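Local coordinates for repeat Five Residue (Rfr) protein or pentapeptide repeat protein (Cyanothece, PDB 2O6W) that is of unknown function but folds into a right-handed quadrilateral beta helix built from pentapeptide repeats, at residues 25-37 against 45-57. Residues are numbered along the deposited sequence; the frame is centred on the assembly and turned at random.
Sequences LPRENFGLKYRIP and TTPFGMDKAKPVD
A single antiparallel bridge, the hydrogen-bonded pair Arg35 with Thr46, ties together the two arms of an irregular loop that leaves and rejoins the pentapeptide-repeat beta helix near its N-terminal end. Thr46 N reaches Arg35 O at 3.2 Å and nearly straight (167°), whereas the return bond from Arg35 N to Thr46 O is weak. Next to the bridge, residues 47-50 make a type II beta turn, entered through an ST turn in which Thr46 OG1 accepts from Phe48 N. The Arg35 side chain reaches across this turn: with CG lodged between the backbone N and the carbonyl carbon (chi1 66°) and the chain extended to NE, it passes selenomethionine Met50 in the opposite direction, CB 3.6 Å from Met50 SE. Its NE then donates to Phe48 O at 2.8 Å, on a lone pair in the carbonyl plane, though the bond is bent at the hydrogen. Thr46 CG2 sits over one guanidinium face, and Gly49 CA lies at the edge. The Met50 chain, bent at chi2 and chi3, carries CE to 3.5 Å from Leu32 CA. Leu32 spreads its branches over the returning arm, CD2 against Ala53 CB (3.5 Å) and CD1 against Pro55 CB. Farther along, a water accepts from Val56 N and donates to Phe30 O, while Val56 CG2 lies 3.4 Å from Phe30 O. Phe30 and Val56 both touch Leu9 of helix 2-10, and their backbones bond to Asp72 and Ile77 of the coils. One antiparallel bridge followed by a type II turn thus orders a loop that is probably an addition to the regular coils of the beta helix.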
loop_
_atom_site.group_PDB
_atom_site.type_symbol
_atom_site.label_atom_id
_atom_site.label_comp_id
_atom_site.label_asym_id
_atom_site.label_seq_id
_atom_site.Cartn_x
_atom_site.Cartn_y
_atom_site.Cartn_z
ATOM N N LEU A 25 11.297 -3.031 1.773
ATOM C CA LEU A 25 10.864 -2.125 2.828
ATOM C C LEU A 25 9.805 -2.758 3.730
ATOM O O LEU A 25 8.722 -2.210 3.915
ATOM C CB LEU A 25 10.335 -0.824 2.216
ATOM C CG LEU A 25 11.397 0.010 1.490
ATOM C CD1 LEU A 25 10.767 1.269 0.907
ATOM C CD2 LEU A 25 12.517 0.383 2.460
ATOM N N PRO A 26 10.102 -3.944 4.290
ATOM C CA PRO A 26 9.112 -4.574 5.164
ATOM C C PRO A 26 9.055 -3.907 6.534
ATOM O O PRO A 26 10.020 -3.273 6.978
ATOM C CB PRO A 26 9.599 -6.020 5.250
ATOM C CG PRO A 26 11.092 -5.866 5.193
ATOM C CD PRO A 26 11.261 -4.838 4.083
ATOM N N ARG A 27 7.908 -4.048 7.188
ATOM C CA ARG A 27 7.699 -3.496 8.514
ATOM C C ARG A 27 7.997 -2.010 8.648
ATOM O O ARG A 27 8.555 -1.581 9.650
ATOM C CB ARG A 27 8.535 -4.288 9.520
ATOM C CG ARG A 27 8.016 -5.693 9.715
ATOM C CD ARG A 27 8.980 -6.565 10.484
ATOM N NE ARG A 27 8.345 -7.827 10.832
ATOM C CZ ARG A 27 8.958 -8.832 11.443
ATOM N NH1 ARG A 27 10.241 -8.722 11.773
ATOM N NH2 ARG A 27 8.276 -9.937 11.734
ATOM N N GLU A 28 7.640 -1.222 7.641
ATOM C CA GLU A 28 7.864 0.218 7.719
ATOM C C GLU A 28 6.536 0.915 8.023
ATOM O O GLU A 28 5.460 0.315 7.934
ATOM C CB GLU A 28 8.452 0.751 6.410
ATOM C CG GLU A 28 9.860 0.246 6.087
ATOM C CD GLU A 28 10.944 0.800 7.015
ATOM O OE1 GLU A 28 12.112 0.364 6.894
ATOM O OE2 GLU A 28 10.636 1.673 7.859
ATOM N N ASN A 29 6.606 2.181 8.402
ATOM C CA ASN A 29 5.397 2.919 8.707
ATOM C C ASN A 29 5.220 4.108 7.767
ATOM O O ASN A 29 5.824 5.157 7.953
ATOM C CB ASN A 29 5.420 3.383 10.162
ATOM C CG ASN A 29 4.235 4.262 10.515
ATOM O OD1 ASN A 29 3.200 4.236 9.842
ATOM N ND2 ASN A 29 4.374 5.044 11.587
ATOM N N PHE A 30 4.387 3.919 6.749
ATOM C CA PHE A 30 4.092 4.962 5.777
ATOM C C PHE A 30 2.620 5.331 5.901
ATOM O O PHE A 30 2.008 5.756 4.928
ATOM C CB PHE A 30 4.337 4.462 4.351
ATOM C CG PHE A 30 5.755 4.077 4.064
ATOM C CD1 PHE A 30 6.058 2.797 3.610
ATOM C CD2 PHE A 30 6.788 4.992 4.229
ATOM C CE1 PHE A 30 7.372 2.433 3.319
ATOM C CE2 PHE A 30 8.106 4.640 3.941
ATOM C CZ PHE A 30 8.399 3.355 3.488
ATOM N N GLY A 31 2.047 5.156 7.088
ATOM C CA GLY A 31 0.639 5.464 7.268
ATOM C C GLY A 31 0.332 6.674 8.132
ATOM O O GLY A 31 1.239 7.361 8.603
ATOM N N LEU A 32 -0.959 6.928 8.334
ATOM C CA LEU A 32 -1.427 8.052 9.144
ATOM C C LEU A 32 -2.045 7.624 10.469
ATOM O O LEU A 32 -2.756 8.401 11.092
ATOM C CB LEU A 32 -2.466 8.867 8.371
ATOM C CG LEU A 32 -1.952 9.871 7.349
ATOM C CD1 LEU A 32 -3.132 10.520 6.642
ATOM C CD2 LEU A 32 -1.100 10.927 8.051
ATOM N N LYS A 33 -1.785 6.399 10.904
ATOM C CA LYS A 33 -2.365 5.939 12.152
ATOM C C LYS A 33 -1.484 6.165 13.366
ATOM O O LYS A 33 -1.959 6.605 14.407
ATOM C CB LYS A 33 -2.724 4.458 12.067
ATOM C CG LYS A 33 -3.961 4.170 11.244
ATOM C CD LYS A 33 -4.344 2.709 11.344
ATOM C CE LYS A 33 -5.687 2.445 10.678
ATOM N NZ LYS A 33 -6.117 1.032 10.866
ATOM N N TYR A 34 -0.198 5.872 13.240
ATOM C CA TYR A 34 0.692 6.036 14.368
ATOM C C TYR A 34 1.971 6.751 14.000
ATOM O O TYR A 34 2.213 7.076 12.838
ATOM C CB TYR A 34 1.058 4.671 14.956
ATOM C CG TYR A 34 -0.101 3.735 15.175
ATOM C CD1 TYR A 34 -0.457 2.787 14.206
ATOM C CD2 TYR A 34 -0.823 3.764 16.371
ATOM C CE1 TYR A 34 -1.501 1.886 14.432
ATOM C CE2 TYR A 34 -1.866 2.874 16.604
ATOM C CZ TYR A 34 -2.201 1.938 15.637
ATOM O OH TYR A 34 -3.229 1.052 15.892
ATOM N N ARG A 35 2.793 6.981 15.015
ATOM C CA ARG A 35 4.085 7.616 14.846
ATOM C C ARG A 35 4.959 7.155 16.010
ATOM O O ARG A 35 4.465 6.951 17.123
ATOM C CB ARG A 35 3.944 9.143 14.836
ATOM C CG ARG A 35 3.483 9.752 16.143
ATOM C CD ARG A 35 3.316 11.265 16.031
ATOM N NE ARG A 35 2.949 11.854 17.319
ATOM C CZ ARG A 35 3.784 11.991 18.347
ATOM N NH1 ARG A 35 5.046 11.590 18.241
ATOM N NH2 ARG A 35 3.357 12.518 19.487
ATOM N N ILE A 36 6.248 6.962 15.749
ATOM C CA ILE A 36 7.184 6.528 16.788
ATOM C C ILE A 36 8.197 7.630 17.084
ATOM O O ILE A 36 9.145 7.839 16.319
ATOM C CB ILE A 36 7.969 5.242 16.379
ATOM C CG1 ILE A 36 7.021 4.038 16.290
ATOM C CG2 ILE A 36 9.061 4.949 17.406
ATOM C CD1 ILE A 36 6.018 4.106 15.146
ATOM N N PRO A 37 8.004 8.353 18.202
ATOM C CA PRO A 37 8.889 9.445 18.629
ATOM C C PRO A 37 10.191 8.944 19.263
ATOM O O PRO A 37 11.210 8.792 18.584
ATOM C CB PRO A 37 8.021 10.212 19.624
ATOM C CG PRO A 37 7.263 9.108 20.285
ATOM C CD PRO A 37 6.841 8.248 19.104
ATOM N N THR A 45 5.061 3.746 20.287
ATOM C CA THR A 45 4.078 3.939 19.227
ATOM C C THR A 45 2.782 4.544 19.762
ATOM O O THR A 45 2.161 4.005 20.680
ATOM C CB THR A 45 3.755 2.603 18.526
ATOM O OG1 THR A 45 2.805 2.828 17.477
ATOM C CG2 THR A 45 3.193 1.597 19.526
ATOM N N THR A 46 2.379 5.667 19.176
ATOM C CA THR A 46 1.168 6.364 19.595
ATOM C C THR A 46 0.438 7.031 18.433
ATOM O O THR A 46 1.065 7.539 17.502
ATOM C CB THR A 46 1.496 7.448 20.646
ATOM O OG1 THR A 46 0.331 8.244 20.897
ATOM C CG2 THR A 46 2.622 8.343 20.152
ATOM N N PRO A 47 -0.905 7.029 18.471
ATOM C CA PRO A 47 -1.722 7.641 17.420
ATOM C C PRO A 47 -1.832 9.152 17.613
ATOM O O PRO A 47 -2.031 9.901 16.656
ATOM C CB PRO A 47 -3.063 6.937 17.583
ATOM C CG PRO A 47 -3.139 6.740 19.055
ATOM C CD PRO A 47 -1.750 6.260 19.403
ATOM N N PHE A 48 -1.691 9.587 18.860
ATOM C CA PHE A 48 -1.780 11.001 19.203
ATOM C C PHE A 48 -0.679 11.812 18.528
ATOM O O PHE A 48 0.479 11.396 18.487
ATOM C CB PHE A 48 -1.702 11.174 20.723
ATOM C CG PHE A 48 -2.686 10.321 21.474
ATOM C CD1 PHE A 48 -4.052 10.420 21.217
ATOM C CD2 PHE A 48 -2.247 9.401 22.423
ATOM C CE1 PHE A 48 -4.968 9.610 21.890
ATOM C CE2 PHE A 48 -3.152 8.585 23.103
ATOM C CZ PHE A 48 -4.516 8.691 22.835
ATOM N N GLY A 49 -1.057 12.974 17.999
ATOM C CA GLY A 49 -0.100 13.830 17.321
ATOM C C GLY A 49 -0.162 13.639 15.817
ATOM O O GLY A 49 0.650 14.196 15.075
HETATM N N MSE A 50 -1.133 12.847 15.368
HETATM C CA MSE A 50 -1.313 12.566 13.947
HETATM C C MSE A 50 -2.485 13.357 13.369
HETATM O O MSE A 50 -2.796 13.249 12.179
HETATM C CB MSE A 50 -1.548 11.066 13.729
HETATM C CG MSE A 50 -0.350 10.180 14.052
HETATM SE SE MSE A 50 1.210 10.585 12.971
HETATM C CE MSE A 50 0.608 9.873 11.278
ATOM N N ASP A 51 -3.130 14.152 14.218
ATOM C CA ASP A 51 -4.269 14.964 13.806
ATOM C C ASP A 51 -3.914 15.856 12.613
ATOM O O ASP A 51 -4.752 16.109 11.743
ATOM C CB ASP A 51 -4.754 15.824 14.982
ATOM C CG ASP A 51 -3.677 16.762 15.508
ATOM O OD1 ASP A 51 -2.654 16.271 16.041
ATOM O OD2 ASP A 51 -3.855 17.996 15.385
ATOM N N LYS A 52 -2.670 16.329 12.576
ATOM C CA LYS A 52 -2.202 17.183 11.484
ATOM C C LYS A 52 -1.002 16.548 10.771
ATOM O O LYS A 52 0.142 16.962 10.968
ATOM C CB LYS A 52 -1.811 18.566 12.021
ATOM C CG LYS A 52 -1.518 19.623 10.949
ATOM C CD LYS A 52 -2.792 20.200 10.315
ATOM C CE LYS A 52 -3.229 19.464 9.042
ATOM N NZ LYS A 52 -3.785 18.089 9.254
ATOM N N ALA A 53 -1.277 15.538 9.947
ATOM C CA ALA A 53 -0.240 14.838 9.194
ATOM C C ALA A 53 -0.771 14.504 7.807
ATOM O O ALA A 53 -1.948 14.183 7.653
ATOM C CB ALA A 53 0.167 13.560 9.917
ATOM N N LYS A 54 0.090 14.587 6.798
ATOM C CA LYS A 54 -0.326 14.291 5.431
ATOM C C LYS A 54 -0.045 12.847 5.048
ATOM O O LYS A 54 0.916 12.237 5.519
ATOM C CB LYS A 54 0.380 15.220 4.430
ATOM C CG LYS A 54 1.905 15.160 4.485
ATOM C CD LYS A 54 2.555 15.690 3.205
ATOM C CE LYS A 54 2.310 14.745 2.021
ATOM N NZ LYS A 54 2.945 15.198 0.739
ATOM N N PRO A 55 -0.894 12.277 4.185
ATOM C CA PRO A 55 -0.719 10.895 3.736
ATOM C C PRO A 55 0.426 10.791 2.723
ATOM O O PRO A 55 0.634 11.698 1.920
ATOM C CB PRO A 55 -2.080 10.562 3.125
ATOM C CG PRO A 55 -2.521 11.875 2.578
ATOM C CD PRO A 55 -2.154 12.843 3.673
ATOM N N VAL A 56 1.174 9.694 2.779
ATOM C CA VAL A 56 2.285 9.495 1.861
ATOM C C VAL A 56 1.742 9.398 0.437
ATOM O O VAL A 56 0.776 8.682 0.179
ATOM C CB VAL A 56 3.070 8.222 2.228
ATOM C CG1 VAL A 56 4.172 7.968 1.217
ATOM C CG2 VAL A 56 3.657 8.371 3.628
ATOM N N ASP A 57 2.359 10.131 -0.481
ATOM C CA ASP A 57 1.907 10.141 -1.865
ATOM C C ASP A 57 2.818 9.320 -2.784
ATOM O O ASP A 57 3.965 9.697 -3.050
ATOM C CB ASP A 57 1.826 11.583 -2.369
ATOM C CG ASP A 57 0.957 11.719 -3.594
ATOM O OD1 ASP A 57 0.989 10.810 -4.454
ATOM O OD2 ASP A 57 0.246 12.748 -3.716
HETATM O O HOH W 1 0.281 7.732 4.368
#